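Local coordinates for thrombomodulin (Homo sapiens, PDB 1DX5), which acts as an endothelial cell receptor and cofactor that binds thrombin and promotes its activation of protein C, starting an anticoagulant pathway, at residues 87-91 with 100-104; 10-15 with 24-29; 61-65 with 74-78. One frame throughout, in Å; residues are numbered along the deposited sequence.

Overall arrangement
This chain carries EGF-like domains 4 to 6 of thrombomodulin, and each contact lies in one of them. Along the sequence contact 2 comes first (domain 4), then contact 3 (domain 5), then contact 1 (domain 6). Their centres lie about 24 Å apart from contact 2 to contact 3, about 27 Å from contact 3 to contact 1, and about 37 Å between contacts 1 and 2, which sit on opposite sides of the chain's centre. None touches another, and each involves a separate small antiparallel sheet and its own disulfide. The thrombin heavy chain packs against contacts 1 and 3, whereas no other chain of the complex touches contact 2.

Contact 1 (87-91 with 100-104); sequences GFCSG and FECIC
Build 87-91 as an irregular loop and 100-103 as an extended strand, running in nearly the same direction (27° apart). Cys89 lies beside Cys102, CA atoms 5.8 Å apart, and Gly91 beside Cys104 at 5.4 Å. Both half-cystines take chi1 t, so Cys89 SG meets Cys102 SG at 2.0 Å with chi3 of 85°, the second-to-fourth cysteine link of an EGF domain. Next to it Phe100 (rotamer p) offers a ring face, and the bump on it is Phe88 CB, 4.2 Å from the centroid and 26° off the normal, a CH-pi contact. The CA-to-CB bond of Phe88 (chi1 m) points toward 100-104 but its ring leads away, edge toward that face, offset, centroids 5.9 Å apart, planes at 60°. Cys89 CB sits beside the ring, 4.0 Å from Phe100 CE2. Gly91 CA lies 3.5 Å from Ile103 O, in space a side chain would need. Strand 100-103 is the middle of a sheet between 92-95 and 112-114; Phe88 and Phe100 also touch Glu82, a calcium ligand on helix 82-85.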
ATOM      1  N   GLY E  87      -3.825  12.840  13.554  1.00 17.54           N
ATOM      2  CA  GLY E  87      -5.035  12.397  12.882  1.00 19.53           C
ATOM      3  C   GLY E  87      -6.005  11.551  13.685  1.00 20.83           C
ATOM      4  O   GLY E  87      -7.123  11.309  13.230  1.00 27.18           O
ATOM      5  N   PHE E  88      -5.600  11.094  14.867  1.00 19.00           N
ATOM      6  CA  PHE E  88      -6.464  10.263  15.712  1.00 17.87           C
ATOM      7  C   PHE E  88      -7.211  11.052  16.773  1.00 19.40           C
ATOM      8  O   PHE E  88      -8.308  10.665  17.193  1.00 18.64           O
ATOM      9  CB  PHE E  88      -5.644   9.170  16.408  1.00 14.51           C
ATOM     10  CG  PHE E  88      -5.182   8.081  15.487  1.00 18.56           C
ATOM     11  CD1 PHE E  88      -6.007   6.993  15.206  1.00 17.46           C
ATOM     12  CD2 PHE E  88      -3.913   8.133  14.912  1.00 14.78           C
ATOM     13  CE1 PHE E  88      -5.568   5.969  14.364  1.00 19.87           C
ATOM     14  CE2 PHE E  88      -3.468   7.124  14.075  1.00 14.54           C
ATOM     15  CZ  PHE E  88      -4.290   6.037  13.795  1.00 17.86           C
ATOM     16  N   CYS E  89      -6.584  12.132  17.230  1.00 21.56           N
ATOM     17  CA  CYS E  89      -7.146  12.988  18.262  1.00 23.98           C
ATOM     18  C   CYS E  89      -6.855  14.457  17.960  1.00 24.84           C
ATOM     19  O   CYS E  89      -5.704  14.837  17.754  1.00 23.48           O
ATOM     20  CB  CYS E  89      -6.549  12.591  19.615  1.00 25.20           C
ATOM     21  SG  CYS E  89      -7.029  13.610  21.039  1.00 25.40           S
ATOM     22  N   SER E  90      -7.912  15.269  17.910  1.00 24.88           N
ATOM     23  CA  SER E  90      -7.788  16.699  17.640  1.00 27.58           C
ATOM     24  C   SER E  90      -7.561  17.522  18.921  1.00 28.51           C
ATOM     25  O   SER E  90      -7.067  18.652  18.867  1.00 29.57           O
ATOM     26  CB  SER E  90      -9.006  17.207  16.868  1.00 26.27           C
ATOM     27  OG  SER E  90     -10.213  16.782  17.472  1.00 30.24           O
ATOM     28  N   GLY E  91      -7.904  16.939  20.066  1.00 28.94           N
ATOM     29  CA  GLY E  91      -7.697  17.609  21.337  1.00 28.49           C
ATOM     30  C   GLY E  91      -6.361  17.212  21.953  1.00 27.04           C
ATOM     31  O   GLY E  91      -5.379  17.017  21.237  1.00 25.45           O
ATOM     32  N   PHE E 100      -5.157   4.984  22.893  1.00 14.00           N
ATOM     33  CA  PHE E 100      -4.748   6.336  23.266  1.00 15.63           C
ATOM     34  C   PHE E 100      -5.888   7.029  24.002  1.00 16.20           C
ATOM     35  O   PHE E 100      -7.049   6.623  23.890  1.00 16.84           O
ATOM     36  CB  PHE E 100      -4.379   7.152  22.016  1.00 14.91           C
ATOM     37  CG  PHE E 100      -5.538   7.357  21.052  1.00 15.80           C
ATOM     38  CD1 PHE E 100      -5.854   6.382  20.099  1.00 12.77           C
ATOM     39  CD2 PHE E 100      -6.318   8.515  21.114  1.00 14.80           C
ATOM     40  CE1 PHE E 100      -6.922   6.558  19.224  1.00 13.75           C
ATOM     41  CE2 PHE E 100      -7.392   8.707  20.247  1.00 14.97           C
ATOM     42  CZ  PHE E 100      -7.699   7.727  19.298  1.00 17.61           C
ATOM     43  N   GLU E 101      -5.548   8.043  24.795  1.00 16.91           N
ATOM     44  CA  GLU E 101      -6.569   8.817  25.504  1.00 16.04           C
ATOM     45  C   GLU E 101      -6.683  10.196  24.849  1.00 15.58           C
ATOM     46  O   GLU E 101      -5.686  10.894  24.650  1.00 12.86           O
ATOM     47  CB  GLU E 101      -6.236   8.986  26.977  1.00 13.96           C
ATOM     48  CG  GLU E 101      -7.400   9.582  27.751  1.00 15.36           C
ATOM     49  CD  GLU E 101      -6.960  10.182  29.164  1.00 14.83           C
ATOM     50  OE1 GLU E 101      -5.744  10.344  29.396  1.00 19.76           O
ATOM     51  OE2 GLU E 101      -7.852  10.476  29.982  1.00 20.32           O
ATOM     52  N   CYS E 102      -7.903  10.566  24.487  1.00 18.44           N
ATOM     53  CA  CYS E 102      -8.142  11.842  23.841  1.00 20.63           C
ATOM     54  C   CYS E 102      -9.022  12.692  24.742  1.00 21.42           C
ATOM     55  O   CYS E 102     -10.113  12.277  25.135  1.00 18.26           O
ATOM     56  CB  CYS E 102      -8.812  11.618  22.479  1.00 22.46           C
ATOM     57  SG  CYS E 102      -8.954  13.097  21.424  1.00 20.68           S
ATOM     58  N   ILE E 103      -8.483  13.830  25.166  1.00 23.95           N
ATOM     59  CA  ILE E 103      -9.229  14.751  26.011  1.00 28.95           C
ATOM     60  C   ILE E 103      -9.912  15.770  25.105  1.00 31.92           C
ATOM     61  O   ILE E 103      -9.260  16.408  24.261  1.00 31.17           O
ATOM     62  CB  ILE E 103      -8.326  15.484  27.048  1.00 28.49           C
ATOM     63  CG1 ILE E 103      -7.898  14.530  28.176  1.00 26.56           C
ATOM     64  CG2 ILE E 103      -9.093  16.630  27.678  1.00 27.71           C
ATOM     65  CD1 ILE E 103      -6.816  13.574  27.816  1.00 28.49           C
ATOM     66  N   CYS E 104     -11.226  15.897  25.260  1.00 35.13           N
ATOM     67  CA  CYS E 104     -11.995  16.836  24.449  1.00 40.85           C
ATOM     68  C   CYS E 104     -12.749  17.854  25.297  1.00 41.17           C
ATOM     69  O   CYS E 104     -13.253  17.525  26.373  1.00 42.81           O
ATOM     70  CB  CYS E 104     -12.961  16.070  23.548  1.00 42.28           C
ATOM     71  SG  CYS E 104     -12.117  14.813  22.534  1.00 45.28           S
TER

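Contact 2 (10-15 with 24-29)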
ATOM      1  N   ALA E  10     -15.853 -29.628  28.347  1.00 20.50           N
ATOM      2  CA  ALA E  10     -15.544 -28.312  27.793  1.00 19.22           C
ATOM      3  C   ALA E  10     -14.796 -28.381  26.469  1.00 18.33           C
ATOM      4  O   ALA E  10     -14.069 -29.327  26.197  1.00 15.68           O
ATOM      5  CB  ALA E  10     -14.751 -27.487  28.806  1.00 19.38           C
ATOM      6  N   ASN E  11     -14.984 -27.358  25.652  1.00 20.21           N
ATOM      7  CA  ASN E  11     -14.333 -27.284  24.354  1.00 24.50           C
ATOM      8  C   ASN E  11     -13.579 -25.948  24.248  1.00 23.65           C
ATOM      9  O   ASN E  11     -13.971 -25.053  23.493  1.00 24.20           O
ATOM     10  CB  ASN E  11     -15.389 -27.394  23.249  1.00 31.03           C
ATOM     11  CG  ASN E  11     -14.754 -27.715  21.806  1.00 38.00           C
ATOM     12  OD1 ASN E  11     -13.556 -28.029  21.801  1.00 40.45           O
ATOM     13  ND2 ASN E  11     -15.522 -27.654  20.714  1.00 41.99           N
ATOM     14  N   CYS E  12     -12.524 -25.807  25.044  1.00 20.31           N
ATOM     15  CA  CYS E  12     -11.715 -24.596  25.034  1.00 19.18           C
ATOM     16  C   CYS E  12     -10.584 -24.733  24.029  1.00 19.40           C
ATOM     17  O   CYS E  12     -10.014 -25.812  23.862  1.00 18.68           O
ATOM     18  CB  CYS E  12     -11.118 -24.324  26.416  1.00 14.56           C
ATOM     19  SG  CYS E  12     -12.333 -24.177  27.757  1.00 14.46           S
ATOM     20  N   GLU E  13     -10.231 -23.618  23.401  1.00 19.76           N
ATOM     21  CA  GLU E  13      -9.149 -23.605  22.432  1.00 17.59           C
ATOM     22  C   GLU E  13      -7.807 -23.893  23.085  1.00 17.38           C
ATOM     23  O   GLU E  13      -6.963 -24.598  22.512  1.00 17.86           O
ATOM     24  CB  GLU E  13      -9.063 -22.242  21.751  1.00 19.19           C
ATOM     25  CG  GLU E  13      -7.837 -22.082  20.860  1.00 17.58           C
ATOM     26  CD  GLU E  13      -7.613 -20.573  20.399  1.00 19.81           C
ATOM     27  OE1 GLU E  13      -8.599 -19.934  20.002  1.00 23.28           O
ATOM     28  OE2 GLU E  13      -6.468 -20.087  20.478  1.00 23.32           O
ATOM     29  N   TYR E  14      -7.585 -23.301  24.255  1.00 15.72           N
ATOM     30  CA  TYR E  14      -6.321 -23.492  24.933  1.00 11.95           C
ATOM     31  C   TYR E  14      -6.431 -24.368  26.186  1.00 11.16           C
ATOM     32  O   TYR E  14      -6.065 -25.532  26.148  1.00 12.77           O
ATOM     33  CB  TYR E  14      -5.651 -22.144  25.205  1.00  8.93           C
ATOM     34  CG  TYR E  14      -4.210 -22.283  25.658  1.00 11.37           C
ATOM     35  CD1 TYR E  14      -3.209 -22.711  24.772  1.00 12.76           C
ATOM     36  CD2 TYR E  14      -3.857 -22.049  26.984  1.00  9.16           C
ATOM     37  CE1 TYR E  14      -1.887 -22.904  25.208  1.00 16.70           C
ATOM     38  CE2 TYR E  14      -2.548 -22.240  27.433  1.00 14.00           C
ATOM     39  CZ  TYR E  14      -1.570 -22.663  26.543  1.00 16.26           C
ATOM     40  OH  TYR E  14      -0.285 -22.817  26.989  1.00 17.95           O
ATOM     41  N   GLN E  15      -6.932 -23.815  27.284  1.00 11.81           N
ATOM     42  CA  GLN E  15      -7.103 -24.568  28.525  1.00 13.90           C
ATOM     43  C   GLN E  15      -8.448 -24.296  29.159  1.00 13.01           C
ATOM     44  O   GLN E  15      -9.154 -23.358  28.777  1.00 12.44           O
ATOM     45  CB  GLN E  15      -6.007 -24.242  29.539  1.00 17.85           C
ATOM     46  CG  GLN E  15      -4.644 -24.867  29.216  1.00 25.41           C
ATOM     47  CD  GLN E  15      -3.499 -24.366  30.229  1.00 30.40           C
ATOM     48  OE1 GLN E  15      -2.416 -24.962  30.163  1.00 32.58           O
ATOM     49  NE2 GLN E  15      -3.755 -23.361  31.066  1.00 29.04           N
ATOM     50  N   TYR E  24     -17.149 -23.836  34.522  1.00 22.72           N
ATOM     51  CA  TYR E  24     -15.735 -23.737  34.213  1.00 19.51           C
ATOM     52  C   TYR E  24     -15.467 -22.435  33.473  1.00 19.81           C
ATOM     53  O   TYR E  24     -16.371 -21.647  33.193  1.00 18.45           O
ATOM     54  CB  TYR E  24     -15.304 -24.901  33.317  1.00 13.60           C
ATOM     55  CG  TYR E  24     -15.988 -24.895  31.973  1.00 16.69           C
ATOM     56  CD1 TYR E  24     -15.404 -24.255  30.875  1.00 13.83           C
ATOM     57  CD2 TYR E  24     -17.242 -25.495  31.802  1.00 19.23           C
ATOM     58  CE1 TYR E  24     -16.043 -24.206  29.644  1.00 16.04           C
ATOM     59  CE2 TYR E  24     -17.898 -25.453  30.560  1.00 21.70           C
ATOM     60  CZ  TYR E  24     -17.288 -24.804  29.492  1.00 19.72           C
ATOM     61  OH  TYR E  24     -17.922 -24.753  28.277  1.00 24.68           O
ATOM     62  N   LEU E  25     -14.224 -22.270  33.060  1.00 17.64           N
ATOM     63  CA  LEU E  25     -13.857 -21.087  32.345  1.00 14.34           C
ATOM     64  C   LEU E  25     -12.711 -21.426  31.411  1.00 11.21           C
ATOM     65  O   LEU E  25     -11.728 -22.065  31.802  1.00  8.91           O
ATOM     66  CB  LEU E  25     -13.471 -20.008  33.358  1.00 18.17           C
ATOM     67  CG  LEU E  25     -13.462 -18.523  33.006  1.00 20.72           C
ATOM     68  CD1 LEU E  25     -12.244 -18.260  32.201  1.00 26.41           C
ATOM     69  CD2 LEU E  25     -14.730 -18.106  32.265  1.00 11.59           C
ATOM     70  N   CYS E  26     -12.883 -21.049  30.152  1.00 10.39           N
ATOM     71  CA  CYS E  26     -11.860 -21.256  29.149  1.00  9.10           C
ATOM     72  C   CYS E  26     -10.842 -20.132  29.329  1.00 10.40           C
ATOM     73  O   CYS E  26     -11.214 -18.952  29.360  1.00 10.03           O
ATOM     74  CB  CYS E  26     -12.462 -21.147  27.750  1.00 13.04           C
ATOM     75  SG  CYS E  26     -13.453 -22.567  27.229  1.00 11.76           S
ATOM     76  N   VAL E  27      -9.569 -20.505  29.451  1.00  8.72           N
ATOM     77  CA  VAL E  27      -8.493 -19.543  29.628  1.00  7.76           C
ATOM     78  C   VAL E  27      -7.422 -19.706  28.554  1.00 11.09           C
ATOM     79  O   VAL E  27      -7.435 -20.667  27.754  1.00  6.32           O
ATOM     80  CB  VAL E  27      -7.854 -19.622  31.070  1.00  7.27           C
ATOM     81  CG1 VAL E  27      -8.877 -19.135  32.143  1.00  5.04           C
ATOM     82  CG2 VAL E  27      -7.449 -21.056  31.395  1.00  5.64           C
ATOM     83  N   CYS E  28      -6.491 -18.758  28.551  1.00  8.85           N
ATOM     84  CA  CYS E  28      -5.434 -18.745  27.572  1.00 11.19           C
ATOM     85  C   CYS E  28      -4.055 -18.689  28.191  1.00 11.78           C
ATOM     86  O   CYS E  28      -3.910 -18.639  29.413  1.00 13.33           O
ATOM     87  CB  CYS E  28      -5.650 -17.556  26.639  1.00  8.22           C
ATOM     88  SG  CYS E  28      -7.329 -17.520  25.952  1.00 11.22           S
ATOM     89  N   ALA E  29      -3.043 -18.764  27.334  1.00 12.48           N
ATOM     90  CA  ALA E  29      -1.646 -18.692  27.770  1.00 11.50           C
ATOM     91  C   ALA E  29      -1.349 -17.257  28.161  1.00  9.77           C
ATOM     92  O   ALA E  29      -2.092 -16.343  27.789  1.00 10.96           O
ATOM     93  CB  ALA E  29      -0.721 -19.116  26.636  1.00 10.34           C
TER
HETATM   94  O   HOH W   1      -9.270 -21.518  25.747  1.00 10.13           O
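A water molecule splits the two backbones just where the sheet begins. It accepts a hydrogen bond from Tyr14 N (2.9 Å) and donates one to Val27 O (2.8 Å), so it fills the gap beside the one regular bridge between these segments, Gln15 with Val27. That pair is antiparallel and hydrogen-bonded: Gln15 N reaches Val27 O at 3.2 Å, and Val27 N reaches Gln15 O at 3.0 Å. Val27 O thus serves both the water and Gln15. Gln15 O also takes a CA-H contact from Cys26 CA at 3.4 Å.

Before Gln15 the loop is irregular, and apart from the water bridge the links are made by side chains. Cys12 SG bonds to Cys26 SG at 2.0 Å, with chi3 of -81°. On one flank Ala10 CB rests over the face of Tyr24, 3.8 Å from the ring centroid, while Tyr24 OH is hydrogen-bonded to His40. On the other flank the Tyr14 ring lies along the backbone of Cys28 and Ala29, with Tyr14 CD2 3.4 Å from Ala29 N, and Ala29 CB lies over one face of the Tyr14 ring, 4.0 Å from its centroid, a CH-pi contact. Cys28 turns away to its disulfide with Cys42.

A hairpin of strands 15-18 and 24-27, tied to the preceding loop by the second-to-fourth cysteine bridge, is the classic core of an EGF-like domain, here domain 4.

Contact 3 (61-65 with 74-78)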
ATOM      1  N   ALA E  61       5.530 -16.811   8.208  1.00 27.22           N
ATOM      2  CA  ALA E  61       5.321 -15.374   8.350  1.00 24.58           C
ATOM      3  C   ALA E  61       3.887 -14.848   8.430  1.00 20.52           C
ATOM      4  O   ALA E  61       3.623 -13.713   8.031  1.00 21.76           O
ATOM      5  CB  ALA E  61       6.107 -14.622   7.256  1.00 26.60           C
ATOM      6  N   SER E  62       2.948 -15.653   8.903  1.00 16.01           N
ATOM      7  CA  SER E  62       1.576 -15.157   9.039  1.00 16.18           C
ATOM      8  C   SER E  62       1.404 -14.795  10.515  1.00 17.78           C
ATOM      9  O   SER E  62       1.229 -15.677  11.377  1.00 16.35           O
ATOM     10  CB  SER E  62       0.548 -16.205   8.615  1.00 15.67           C
ATOM     11  OG  SER E  62      -0.775 -15.718   8.817  1.00 15.35           O
ATOM     12  N   CYS E  63       1.486 -13.499  10.799  1.00 17.44           N
ATOM     13  CA  CYS E  63       1.403 -12.992  12.156  1.00 13.78           C
ATOM     14  C   CYS E  63       0.249 -12.048  12.451  1.00 12.28           C
ATOM     15  O   CYS E  63      -0.220 -11.322  11.576  1.00 11.16           O
ATOM     16  CB  CYS E  63       2.720 -12.317  12.512  1.00 12.05           C
ATOM     17  SG  CYS E  63       4.181 -13.371  12.251  1.00 17.01           S
ATOM     18  N   GLU E  64      -0.157 -12.034  13.722  1.00  8.13           N
ATOM     19  CA  GLU E  64      -1.246 -11.189  14.218  1.00 10.32           C
ATOM     20  C   GLU E  64      -0.729 -10.271  15.325  1.00  8.55           C
ATOM     21  O   GLU E  64       0.196 -10.611  16.054  1.00  8.71           O
ATOM     22  CB  GLU E  64      -2.378 -12.039  14.821  1.00 10.34           C
ATOM     23  CG  GLU E  64      -2.891 -13.179  13.957  1.00 18.70           C
ATOM     24  CD  GLU E  64      -3.659 -12.683  12.635  1.00 21.23           C
ATOM     25  OE1 GLU E  64      -4.343 -11.632  12.682  1.00 22.11           O
ATOM     26  OE2 GLU E  64      -3.549 -13.379  11.603  1.00 22.83           O
ATOM     27  N   CYS E  65      -1.344  -9.105  15.446  1.00 11.49           N
ATOM     28  CA  CYS E  65      -0.992  -8.138  16.479  1.00 11.64           C
ATOM     29  C   CYS E  65      -2.290  -7.613  17.025  1.00  9.95           C
ATOM     30  O   CYS E  65      -3.279  -7.559  16.297  1.00 10.59           O
ATOM     31  CB  CYS E  65      -0.226  -6.942  15.903  1.00 10.05           C
ATOM     32  SG  CYS E  65       1.496  -7.261  15.477  1.00  8.91           S
ATOM     33  N   GLY E  74      11.686  -8.479  13.325  1.00 12.34           N
ATOM     34  CA  GLY E  74      11.814  -9.600  14.234  1.00 10.75           C
ATOM     35  C   GLY E  74      10.465 -10.154  14.629  1.00 13.40           C
ATOM     36  O   GLY E  74      10.345 -10.800  15.670  1.00 15.35           O
ATOM     37  N   PHE E  75       9.457  -9.916  13.786  1.00 12.27           N
ATOM     38  CA  PHE E  75       8.091 -10.390  14.018  1.00 13.20           C
ATOM     39  C   PHE E  75       7.596  -9.970  15.401  1.00 12.93           C
ATOM     40  O   PHE E  75       7.096 -10.775  16.198  1.00 12.54           O
ATOM     41  CB  PHE E  75       7.998 -11.907  13.817  1.00 15.53           C
ATOM     42  CG  PHE E  75       8.397 -12.362  12.440  1.00 12.76           C
ATOM     43  CD1 PHE E  75       7.529 -12.231  11.375  1.00 11.15           C
ATOM     44  CD2 PHE E  75       9.652 -12.912  12.216  1.00 15.54           C
ATOM     45  CE1 PHE E  75       7.901 -12.645  10.099  1.00 14.67           C
ATOM     46  CE2 PHE E  75      10.035 -13.329  10.946  1.00 15.98           C
ATOM     47  CZ  PHE E  75       9.159 -13.193   9.888  1.00 14.95           C
ATOM     48  N   ILE E  76       7.734  -8.678  15.669  1.00  9.50           N
ATOM     49  CA  ILE E  76       7.321  -8.117  16.944  1.00 12.97           C
ATOM     50  C   ILE E  76       6.244  -7.079  16.722  1.00  9.55           C
ATOM     51  O   ILE E  76       6.295  -6.330  15.765  1.00 12.39           O
ATOM     52  CB  ILE E  76       8.512  -7.443  17.669  1.00 13.90           C
ATOM     53  CG1 ILE E  76       9.619  -8.469  17.892  1.00 17.07           C
ATOM     54  CG2 ILE E  76       8.076  -6.924  19.024  1.00 16.54           C
ATOM     55  CD1 ILE E  76      10.892  -7.876  18.402  1.00 24.94           C
ATOM     56  N   CYS E  77       5.262  -7.052  17.608  1.00 10.80           N
ATOM     57  CA  CYS E  77       4.184  -6.087  17.527  1.00 10.18           C
ATOM     58  C   CYS E  77       4.598  -4.883  18.354  1.00 10.37           C
ATOM     59  O   CYS E  77       4.861  -5.003  19.549  1.00 12.53           O
ATOM     60  CB  CYS E  77       2.907  -6.689  18.102  1.00 11.60           C
ATOM     61  SG  CYS E  77       2.269  -8.102  17.161  1.00 13.12           S
ATOM     62  N   THR E  78       4.652  -3.723  17.719  1.00 13.08           N
ATOM     63  CA  THR E  78       5.047  -2.502  18.410  1.00 10.92           C
ATOM     64  C   THR E  78       3.863  -1.520  18.473  1.00 10.60           C
ATOM     65  O   THR E  78       3.013  -1.487  17.581  1.00  8.51           O
ATOM     66  CB  THR E  78       6.297  -1.866  17.744  1.00 10.24           C
ATOM     67  OG1 THR E  78       6.729  -0.729  18.508  1.00 18.25           O
ATOM     68  CG2 THR E  78       5.980  -1.411  16.348  1.00 15.24           C
TER
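Strands 63-64 and 76-79 flank strand 50-55, each antiparallel to it, so the two segments run in the same sense without pairing with each other. They converge along their length: the CA atoms of Cys63 and Phe75 are 7.4 Å apart, those of Cys65 and Cys77 only 5.7 Å. This is the disulfide-rich sheet of EGF-like domain 5, whose cysteines pair in sequence order, Cys46 with Cys51, Cys55 with Cys63 and Cys65 with Cys77, unlike the usual EGF pattern. Just before strand 76-79, Phe75 has positive phi (53°), and with Ile76 it forms a G1 beta bulge opposite Asp72.

At the bulge the CA-to-CB bond of Phe75 points toward 61-65. Its CD1 lies 3.6 Å from Cys63 SG, an oblique sulfur-aromatic contact, and its CE1 lies 3.9 Å from Ala61 CB. Cys63 is itself bonded to Cys55, so the ring packs beside a second disulfide. Glu64 points away from 74-78, and its OE1 hydrogen-bonds to a polar side chain of the thrombin heavy chain. Where the segments come closest, Cys65 SG and Cys77 SG join at 2.0 Å with chi3 of -91°, and Glu64 O sits 3.4 Å from Cys77 SG.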